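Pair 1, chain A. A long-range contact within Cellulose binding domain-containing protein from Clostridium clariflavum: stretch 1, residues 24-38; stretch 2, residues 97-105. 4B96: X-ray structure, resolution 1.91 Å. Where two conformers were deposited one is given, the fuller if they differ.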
# COMPACT_ATOMS: atom_id res chain seq x y z
N ASP A 24 5.30 -16.46 6.25
CA ASP A 24 6.71 -15.98 6.26
C ASP A 24 6.93 -14.63 5.57
O ASP A 24 6.53 -14.43 4.38
CB ASP A 24 7.60 -16.91 5.45
CG ASP A 24 7.62 -18.34 6.01
OD1 ASP A 24 6.75 -18.68 6.86
OD2 ASP A 24 8.51 -19.08 5.57
N PHE A 25 7.64 -13.76 6.25
CA PHE A 25 7.92 -12.45 5.68
C PHE A 25 9.32 -11.97 6.01
O PHE A 25 9.98 -12.49 6.95
CB PHE A 25 6.89 -11.42 6.10
CG PHE A 25 6.79 -11.20 7.59
CD1 PHE A 25 7.60 -10.24 8.22
CD2 PHE A 25 5.80 -11.87 8.35
CE1 PHE A 25 7.51 -10.00 9.60
CE2 PHE A 25 5.67 -11.62 9.73
CZ PHE A 25 6.56 -10.71 10.36
N VAL A 26 9.76 -11.00 5.21
CA VAL A 26 10.99 -10.29 5.48
C VAL A 26 10.64 -8.80 5.52
O VAL A 26 10.02 -8.27 4.61
CB VAL A 26 12.02 -10.50 4.34
CG1 VAL A 26 13.34 -9.72 4.64
CG2 VAL A 26 12.29 -12.00 4.16
N ILE A 27 10.97 -8.14 6.61
CA ILE A 27 10.81 -6.69 6.63
C ILE A 27 12.17 -6.15 6.33
O ILE A 27 13.12 -6.46 7.06
CB ILE A 27 10.46 -6.15 8.00
CG1 ILE A 27 9.15 -6.72 8.51
CG2 ILE A 27 10.45 -4.59 7.99
CD1 ILE A 27 8.90 -6.30 9.91
N GLU A 28 12.26 -5.34 5.30
CA GLU A 28 13.49 -4.69 4.91
C GLU A 28 13.50 -3.27 5.49
O GLU A 28 12.47 -2.56 5.47
CB GLU A 28 13.59 -4.64 3.38
CG GLU A 28 13.60 -6.00 2.69
CD GLU A 28 13.97 -5.92 1.19
OE1 GLU A 28 13.58 -4.94 0.54
OE2 GLU A 28 14.64 -6.83 0.65
N ASN A 29 14.65 -2.85 6.03
CA ASN A 29 14.83 -1.48 6.51
C ASN A 29 15.52 -0.67 5.42
O ASN A 29 16.71 -0.84 5.19
CB ASN A 29 15.66 -1.46 7.80
CG ASN A 29 15.84 -0.07 8.38
OD1 ASN A 29 15.61 0.96 7.71
ND2 ASN A 29 16.29 -0.03 9.65
N THR A 30 14.78 0.20 4.73
CA THR A 30 15.35 0.99 3.63
C THR A 30 15.72 2.39 4.06
O THR A 30 16.09 3.22 3.22
CB THR A 30 14.34 1.13 2.47
OG1 THR A 30 13.12 1.71 2.97
CG2 THR A 30 14.03 -0.24 1.87
N GLY A 31 15.66 2.70 5.36
CA GLY A 31 16.09 4.05 5.78
C GLY A 31 17.45 4.10 6.50
O GLY A 31 18.26 3.18 6.36
N ASN A 32 17.73 5.17 7.23
CA ASN A 32 19.04 5.36 7.86
C ASN A 32 19.07 5.21 9.36
O ASN A 32 20.11 5.48 9.98
CB ASN A 32 19.62 6.70 7.49
CG ASN A 32 19.63 6.92 5.99
OD1 ASN A 32 20.03 6.03 5.22
ND2 ASN A 32 19.10 8.06 5.56
N SER A 33 17.97 4.77 9.98
CA SER A 33 18.04 4.55 11.44
C SER A 33 17.50 3.16 11.77
O SER A 33 16.93 2.53 10.90
CB SER A 33 17.25 5.60 12.18
OG SER A 33 15.92 5.51 11.77
N TYR A 34 17.74 2.69 13.00
CA TYR A 34 17.26 1.38 13.39
C TYR A 34 15.72 1.42 13.47
O TYR A 34 15.10 2.46 13.76
CB TYR A 34 17.95 0.91 14.70
CG TYR A 34 19.40 0.42 14.56
CD1 TYR A 34 20.46 1.32 14.37
CD2 TYR A 34 19.71 -0.96 14.65
CE1 TYR A 34 21.80 0.88 14.26
CE2 TYR A 34 21.05 -1.41 14.55
CZ TYR A 34 22.06 -0.51 14.33
OH TYR A 34 23.36 -0.99 14.22
N ILE A 35 15.09 0.31 13.13
CA ILE A 35 13.64 0.17 13.32
C ILE A 35 13.34 -0.67 14.56
O ILE A 35 13.77 -1.82 14.66
CB ILE A 35 12.98 -0.48 12.11
CG1 ILE A 35 13.01 0.53 10.95
CG2 ILE A 35 11.48 -0.86 12.43
CD1 ILE A 35 12.57 -0.08 9.62
N ASP A 36 12.61 -0.06 15.50
CA ASP A 36 12.26 -0.77 16.74
C ASP A 36 11.04 -1.67 16.52
O ASP A 36 9.91 -1.17 16.42
CB ASP A 36 11.95 0.26 17.81
CG ASP A 36 11.75 -0.36 19.18
OD1 ASP A 36 11.73 -1.62 19.30
OD2 ASP A 36 11.61 0.42 20.15
N LEU A 37 11.25 -2.99 16.43
CA LEU A 37 10.15 -3.91 16.16
C LEU A 37 9.12 -3.98 17.31
O LEU A 37 8.04 -4.54 17.16
CB LEU A 37 10.70 -5.31 15.85
CG LEU A 37 11.39 -5.38 14.48
CD1 LEU A 37 11.84 -6.79 14.25
CD2 LEU A 37 10.39 -4.99 13.41
N ARG A 38 9.47 -3.44 18.46
CA ARG A 38 8.46 -3.37 19.54
C ARG A 38 7.26 -2.50 19.15
O ARG A 38 6.21 -2.59 19.75
CB ARG A 38 9.07 -2.87 20.84
CG ARG A 38 10.03 -3.89 21.46
CD ARG A 38 10.68 -3.30 22.71
NE ARG A 38 11.33 -2.03 22.35
CZ ARG A 38 11.76 -1.13 23.23
NH1 ARG A 38 11.61 -1.33 24.54
NH2 ARG A 38 12.35 -0.02 22.79
N PRO A 97 19.64 -0.32 9.78
CA PRO A 97 19.54 0.30 8.45
C PRO A 97 20.28 -0.54 7.38
O PRO A 97 21.45 -0.91 7.60
CB PRO A 97 20.24 1.65 8.60
CG PRO A 97 20.60 1.81 10.00
CD PRO A 97 20.26 0.57 10.78
N GLY A 98 19.61 -0.82 6.26
CA GLY A 98 20.23 -1.58 5.20
C GLY A 98 20.10 -3.08 5.49
O GLY A 98 20.57 -3.91 4.73
N ASP A 99 19.50 -3.45 6.61
CA ASP A 99 19.34 -4.87 6.87
C ASP A 99 17.87 -5.25 6.84
O ASP A 99 17.00 -4.43 6.47
CB ASP A 99 19.93 -5.21 8.23
CG ASP A 99 20.49 -6.64 8.28
OD1 ASP A 99 20.05 -7.59 7.51
OD2 ASP A 99 21.43 -6.80 9.12
N ALA A 100 17.57 -6.49 7.21
CA ALA A 100 16.19 -6.98 7.12
C ALA A 100 15.92 -7.92 8.29
O ALA A 100 16.86 -8.51 8.81
CB ALA A 100 15.96 -7.70 5.80
N ALA A 101 14.66 -8.04 8.72
CA ALA A 101 14.28 -9.03 9.74
C ALA A 101 13.62 -10.17 8.95
O ALA A 101 12.66 -9.92 8.19
CB ALA A 101 13.24 -8.43 10.70
N TRP A 102 14.10 -11.41 9.14
CA TRP A 102 13.44 -12.56 8.49
C TRP A 102 12.59 -13.23 9.55
O TRP A 102 13.09 -13.55 10.62
CB TRP A 102 14.47 -13.58 7.94
CG TRP A 102 15.37 -12.99 6.82
CD1 TRP A 102 16.26 -11.99 6.95
CD2 TRP A 102 15.40 -13.35 5.42
NE1 TRP A 102 16.88 -11.72 5.76
CE2 TRP A 102 16.37 -12.54 4.80
CE3 TRP A 102 14.71 -14.31 4.63
CZ2 TRP A 102 16.66 -12.62 3.39
CZ3 TRP A 102 15.02 -14.40 3.22
CH2 TRP A 102 15.98 -13.55 2.63
N VAL A 103 11.31 -13.46 9.24
CA VAL A 103 10.43 -14.07 10.21
C VAL A 103 9.57 -15.14 9.56
O VAL A 103 8.72 -14.80 8.73
CB VAL A 103 9.50 -13.01 10.90
CG1 VAL A 103 8.97 -13.58 12.22
CG2 VAL A 103 10.25 -11.67 11.16
N PHE A 104 9.85 -16.43 9.84
CA PHE A 104 9.12 -17.51 9.16
C PHE A 104 8.25 -18.26 10.17
O PHE A 104 8.65 -18.45 11.31
CB PHE A 104 10.04 -18.60 8.58
CG PHE A 104 11.06 -18.09 7.62
CD1 PHE A 104 11.06 -16.77 7.21
CD2 PHE A 104 12.03 -18.93 7.13
CE1 PHE A 104 12.04 -16.30 6.31
CE2 PHE A 104 13.00 -18.45 6.25
CZ PHE A 104 13.00 -17.14 5.87
N GLY A 105 7.08 -18.70 9.75
CA GLY A 105 6.29 -19.55 10.63
C GLY A 105 4.97 -19.89 9.98
O GLY A 105 4.75 -19.60 8.81

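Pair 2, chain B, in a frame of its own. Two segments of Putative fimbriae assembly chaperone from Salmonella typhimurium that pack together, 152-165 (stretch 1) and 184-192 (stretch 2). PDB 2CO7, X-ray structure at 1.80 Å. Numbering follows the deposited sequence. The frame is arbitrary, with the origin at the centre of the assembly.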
# COMPACT_ATOMS: atom_id res chain seq x y z
N GLY B 152 -0.12 -30.64 6.54
CA GLY B 152 1.30 -30.36 6.64
C GLY B 152 1.52 -28.92 7.05
O GLY B 152 0.90 -28.43 8.01
N ASN B 153 2.37 -28.23 6.30
CA ASN B 153 2.66 -26.83 6.59
C ASN B 153 1.64 -25.87 5.96
O ASN B 153 1.77 -24.66 6.07
CB ASN B 153 4.09 -26.48 6.14
CG ASN B 153 4.71 -25.34 6.97
OD1 ASN B 153 5.57 -24.61 6.48
ND2 ASN B 153 4.26 -25.19 8.22
N LYS B 154 0.61 -26.42 5.34
CA LYS B 154 -0.35 -25.59 4.59
C LYS B 154 -1.60 -25.27 5.39
O LYS B 154 -2.22 -26.16 5.98
CB LYS B 154 -0.69 -26.22 3.23
CG LYS B 154 0.55 -26.53 2.41
CD LYS B 154 0.33 -26.38 0.94
CE LYS B 154 1.66 -26.51 0.21
NZ LYS B 154 1.58 -26.00 -1.19
N LEU B 155 -1.95 -24.00 5.42
CA LEU B 155 -3.11 -23.54 6.15
C LEU B 155 -4.00 -22.96 5.08
O LEU B 155 -3.59 -22.05 4.38
CB LEU B 155 -2.72 -22.43 7.12
CG LEU B 155 -3.44 -22.18 8.47
CD1 LEU B 155 -3.66 -20.69 8.66
CD2 LEU B 155 -4.73 -22.98 8.70
N LYS B 156 -5.22 -23.46 4.97
CA LYS B 156 -6.15 -22.94 3.99
C LYS B 156 -7.35 -22.40 4.73
O LYS B 156 -7.86 -23.04 5.65
CB LYS B 156 -6.56 -24.04 3.00
CG LYS B 156 -7.55 -23.62 1.89
CD LYS B 156 -7.91 -24.86 1.05
CE LYS B 156 -8.75 -24.53 -0.18
NZ LYS B 156 -9.04 -25.80 -0.96
N VAL B 157 -7.78 -21.22 4.31
CA VAL B 157 -8.99 -20.58 4.81
C VAL B 157 -9.97 -20.50 3.65
O VAL B 157 -9.60 -20.10 2.53
CB VAL B 157 -8.69 -19.16 5.39
CG1 VAL B 157 -8.06 -18.27 4.35
CG2 VAL B 157 -9.97 -18.53 5.96
N GLU B 158 -11.21 -20.90 3.93
CA GLU B 158 -12.26 -20.97 2.94
C GLU B 158 -13.34 -19.99 3.35
O GLU B 158 -13.86 -20.05 4.46
CB GLU B 158 -12.82 -22.40 2.84
CG GLU B 158 -11.67 -23.39 2.66
CD GLU B 158 -12.09 -24.83 2.61
OE1 GLU B 158 -13.19 -25.17 3.09
OE2 GLU B 158 -11.29 -25.62 2.09
N ASN B 159 -13.67 -19.09 2.43
CA ASN B 159 -14.68 -18.05 2.71
C ASN B 159 -15.96 -18.30 1.89
O ASN B 159 -16.02 -17.96 0.72
CB ASN B 159 -14.07 -16.65 2.40
CG ASN B 159 -15.08 -15.51 2.56
OD1 ASN B 159 -16.10 -15.64 3.25
ND2 ASN B 159 -14.82 -14.42 1.91
N PRO B 160 -17.01 -18.86 2.52
CA PRO B 160 -18.23 -19.17 1.76
C PRO B 160 -19.23 -17.98 1.75
O PRO B 160 -20.39 -18.15 1.38
CB PRO B 160 -18.82 -20.33 2.57
CG PRO B 160 -18.53 -19.87 4.03
CD PRO B 160 -17.12 -19.24 3.94
N THR B 161 -18.76 -16.79 2.11
CA THR B 161 -19.64 -15.63 2.26
C THR B 161 -19.46 -14.67 1.10
O THR B 161 -18.46 -14.77 0.39
CB THR B 161 -19.32 -14.83 3.59
OG1 THR B 161 -18.21 -13.95 3.41
CG2 THR B 161 -19.04 -15.77 4.77
N PRO B 162 -20.43 -13.76 0.89
CA PRO B 162 -20.32 -12.70 -0.13
C PRO B 162 -19.36 -11.56 0.16
O PRO B 162 -19.31 -10.63 -0.65
CB PRO B 162 -21.75 -12.15 -0.23
CG PRO B 162 -22.40 -12.50 1.10
CD PRO B 162 -21.74 -13.75 1.58
N PHE B 163 -18.56 -11.64 1.23
CA PHE B 163 -17.74 -10.50 1.66
C PHE B 163 -16.27 -10.70 1.41
O PHE B 163 -15.79 -11.82 1.55
CB PHE B 163 -17.90 -10.24 3.17
CG PHE B 163 -19.30 -9.85 3.57
CD1 PHE B 163 -20.20 -10.83 4.02
CD2 PHE B 163 -19.75 -8.55 3.44
CE1 PHE B 163 -21.50 -10.50 4.37
CE2 PHE B 163 -21.05 -8.20 3.81
CZ PHE B 163 -21.93 -9.18 4.27
N TYR B 164 -15.54 -9.61 1.14
CA TYR B 164 -14.11 -9.66 1.38
C TYR B 164 -13.84 -9.79 2.87
O TYR B 164 -14.41 -9.04 3.66
CB TYR B 164 -13.36 -8.41 0.86
CG TYR B 164 -13.40 -8.38 -0.64
CD1 TYR B 164 -12.33 -8.86 -1.38
CD2 TYR B 164 -14.53 -7.91 -1.31
CE1 TYR B 164 -12.38 -8.86 -2.78
CE2 TYR B 164 -14.58 -7.90 -2.72
CZ TYR B 164 -13.52 -8.38 -3.43
OH TYR B 164 -13.54 -8.36 -4.80
N MET B 165 -12.92 -10.69 3.21
CA MET B 165 -12.60 -10.99 4.61
C MET B 165 -11.18 -10.50 4.85
O MET B 165 -10.20 -11.09 4.39
CB MET B 165 -12.74 -12.51 4.87
CG MET B 165 -14.18 -12.98 4.98
SD MET B 165 -14.92 -12.41 6.55
CE MET B 165 -16.65 -12.89 6.33
N PRO B 184 -11.13 -13.01 -0.83
CA PRO B 184 -12.32 -12.53 -1.54
C PRO B 184 -13.60 -13.33 -1.27
O PRO B 184 -13.55 -14.46 -0.71
CB PRO B 184 -11.89 -12.59 -3.03
CG PRO B 184 -10.35 -12.46 -2.95
CD PRO B 184 -10.09 -13.44 -1.78
N PRO B 185 -14.76 -12.78 -1.71
CA PRO B 185 -16.00 -13.51 -1.58
C PRO B 185 -15.92 -14.91 -2.21
O PRO B 185 -15.28 -15.09 -3.25
CB PRO B 185 -16.99 -12.64 -2.38
CG PRO B 185 -16.44 -11.24 -2.22
CD PRO B 185 -14.94 -11.48 -2.36
N PHE B 186 -16.55 -15.92 -1.59
CA PHE B 186 -16.67 -17.25 -2.22
C PHE B 186 -15.31 -17.76 -2.74
O PHE B 186 -15.18 -18.24 -3.87
CB PHE B 186 -17.73 -17.22 -3.33
CG PHE B 186 -19.08 -16.69 -2.88
CD1 PHE B 186 -19.79 -17.33 -1.87
CD2 PHE B 186 -19.63 -15.55 -3.46
CE1 PHE B 186 -21.04 -16.85 -1.45
CE2 PHE B 186 -20.92 -15.07 -3.05
CZ PHE B 186 -21.60 -15.69 -2.05
N ALA B 187 -14.28 -17.59 -1.92
CA ALA B 187 -12.91 -17.80 -2.36
C ALA B 187 -12.13 -18.40 -1.22
O ALA B 187 -12.57 -18.36 -0.09
CB ALA B 187 -12.29 -16.48 -2.83
N ASP B 188 -10.96 -18.99 -1.53
CA ASP B 188 -10.05 -19.54 -0.53
C ASP B 188 -8.68 -18.91 -0.67
O ASP B 188 -8.32 -18.45 -1.77
CB ASP B 188 -9.89 -21.03 -0.75
CG ASP B 188 -11.19 -21.72 -1.00
OD1 ASP B 188 -12.11 -21.44 -0.22
OD2 ASP B 188 -11.30 -22.48 -2.00
N LYS B 189 -7.91 -18.96 0.41
CA LYS B 189 -6.49 -18.62 0.43
C LYS B 189 -5.72 -19.72 1.14
O LYS B 189 -6.20 -20.29 2.12
CB LYS B 189 -6.22 -17.28 1.14
CG LYS B 189 -6.75 -16.07 0.41
CD LYS B 189 -5.98 -15.84 -0.88
CE LYS B 189 -6.26 -14.49 -1.47
NZ LYS B 189 -5.21 -14.15 -2.52
N THR B 190 -4.52 -19.98 0.64
CA THR B 190 -3.64 -21.02 1.18
C THR B 190 -2.28 -20.42 1.46
O THR B 190 -1.68 -19.80 0.59
CB THR B 190 -3.45 -22.19 0.19
OG1 THR B 190 -4.69 -22.85 -0.03
CG2 THR B 190 -2.42 -23.22 0.73
N LEU B 191 -1.79 -20.63 2.67
CA LEU B 191 -0.46 -20.17 3.06
C LEU B 191 0.40 -21.32 3.58
O LEU B 191 -0.12 -22.21 4.26
CB LEU B 191 -0.60 -19.08 4.11
CG LEU B 191 -1.60 -19.36 5.22
CD1 LEU B 191 -1.11 -18.75 6.50
CD2 LEU B 191 -3.04 -18.88 4.90
N ASN B 192 1.69 -21.33 3.23
CA ASN B 192 2.64 -22.28 3.81
C ASN B 192 2.96 -21.90 5.26
O ASN B 192 3.58 -20.85 5.50
CB ASN B 192 3.94 -22.36 3.00
CG ASN B 192 3.75 -23.03 1.65
OD1 ASN B 192 2.68 -23.53 1.33
ND2 ASN B 192 4.82 -23.05 0.86
O HOH W 1 -14.81 -20.63 -0.59

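The sharpest difference lies at the turn leading into the second strand, where G98(A) of pair 1 superposes on F186(B) of pair 2 (CA-CA 1.0 Å). Both backbones adopt positive phi there, 84° and 49°. In pair 1 an ideal CB would be jammed against the carbonyl oxygen of the preceding residue, so the backbone itself calls for glycine. In pair 2 the same position carries a phenylalanine whose CA-to-CB bond points away, yet whose ring returns over the loop of stretch 1: T161(B) O and P162(B) N lie over one face, and P162(B) CB comes within 4.0 Å of F186(B) CZ. F186(B) gives up 78 Å² to the other stretch, G98(A) 20 Å².

Around this difference the backbones agree closely, with an RMSD of 0.6 Å over N, CA and C of 14 central residues. Each pair is antiparallel, with strand axes approaching to 4.6 Å at 171° in pair 1 and 166° in pair 2. The hydrogen-bonded couples F25(A)-V103(A) and I27(A)-A101(A) match L155(B)-L191(B) and V157(B)-K189(B), and every one is closed by two N-H...O bonds. For instance, V103(A) N to F25(A) O is 2.8 Å, and L191(B) N to L155(B) O is 2.9 Å. Farther along, N29(A) N donates to D99(A) O, and N159(B) N to A187(B) O.

The loop after the first strand is organised by a matched asparagine, N29(A) and N159(B), both with chi1 in t. OD1 accepts the backbone N two residues on, at 2.9 Å from N29(A) OD1 to G31(A) N and 3.1 Å from N159(B) OD1 to T161(B) N. ND2 reaches the carbonyl four residues on, at 2.9 Å from N29(A) ND2 to S33(A) O and 2.8 Å from N159(B) ND2 to F163(B) O. T161(B), replacing G31(A), adds a hydroxyl bond, OG1 to N159(B) OD1 at 2.7 Å. The matched tyrosines, Y34(A) and Y164(B), then receive a proline CD over one ring face: P97(A) CD lies 3.8 Å from the Y34(A) ring centroid and 14° off its normal, P185(B) CD 3.4 Å from the Y164(B) centroid and 6° off.

Along the strands the two faces are filled differently. On the face of V26(A), E28(A), A100(A) and W102(A), V26(A) CG2 sits over the W102(A) six-membered ring, 3.7 Å from its centroid, while its CG1 meets A100(A) CB at 3.5 Å. The equivalent K156(B) instead extends fully, all four chi angles in t, its aliphatic chain passing T190(B) and D188(B): CG is 3.5 Å from T190(B) OG1 and CE 3.7 Å from D188(B) CB. Its NZ remains 4.1 Å from D188(B) OD2, beyond a salt bridge.

The other face retains an apolar couple. F25(A) turns its ring face to V103(A), whose CB is 4.0 Å from the ring centroid; L155(B) meets L191(B) through aliphatic carbons, CB to CG at 3.8 Å.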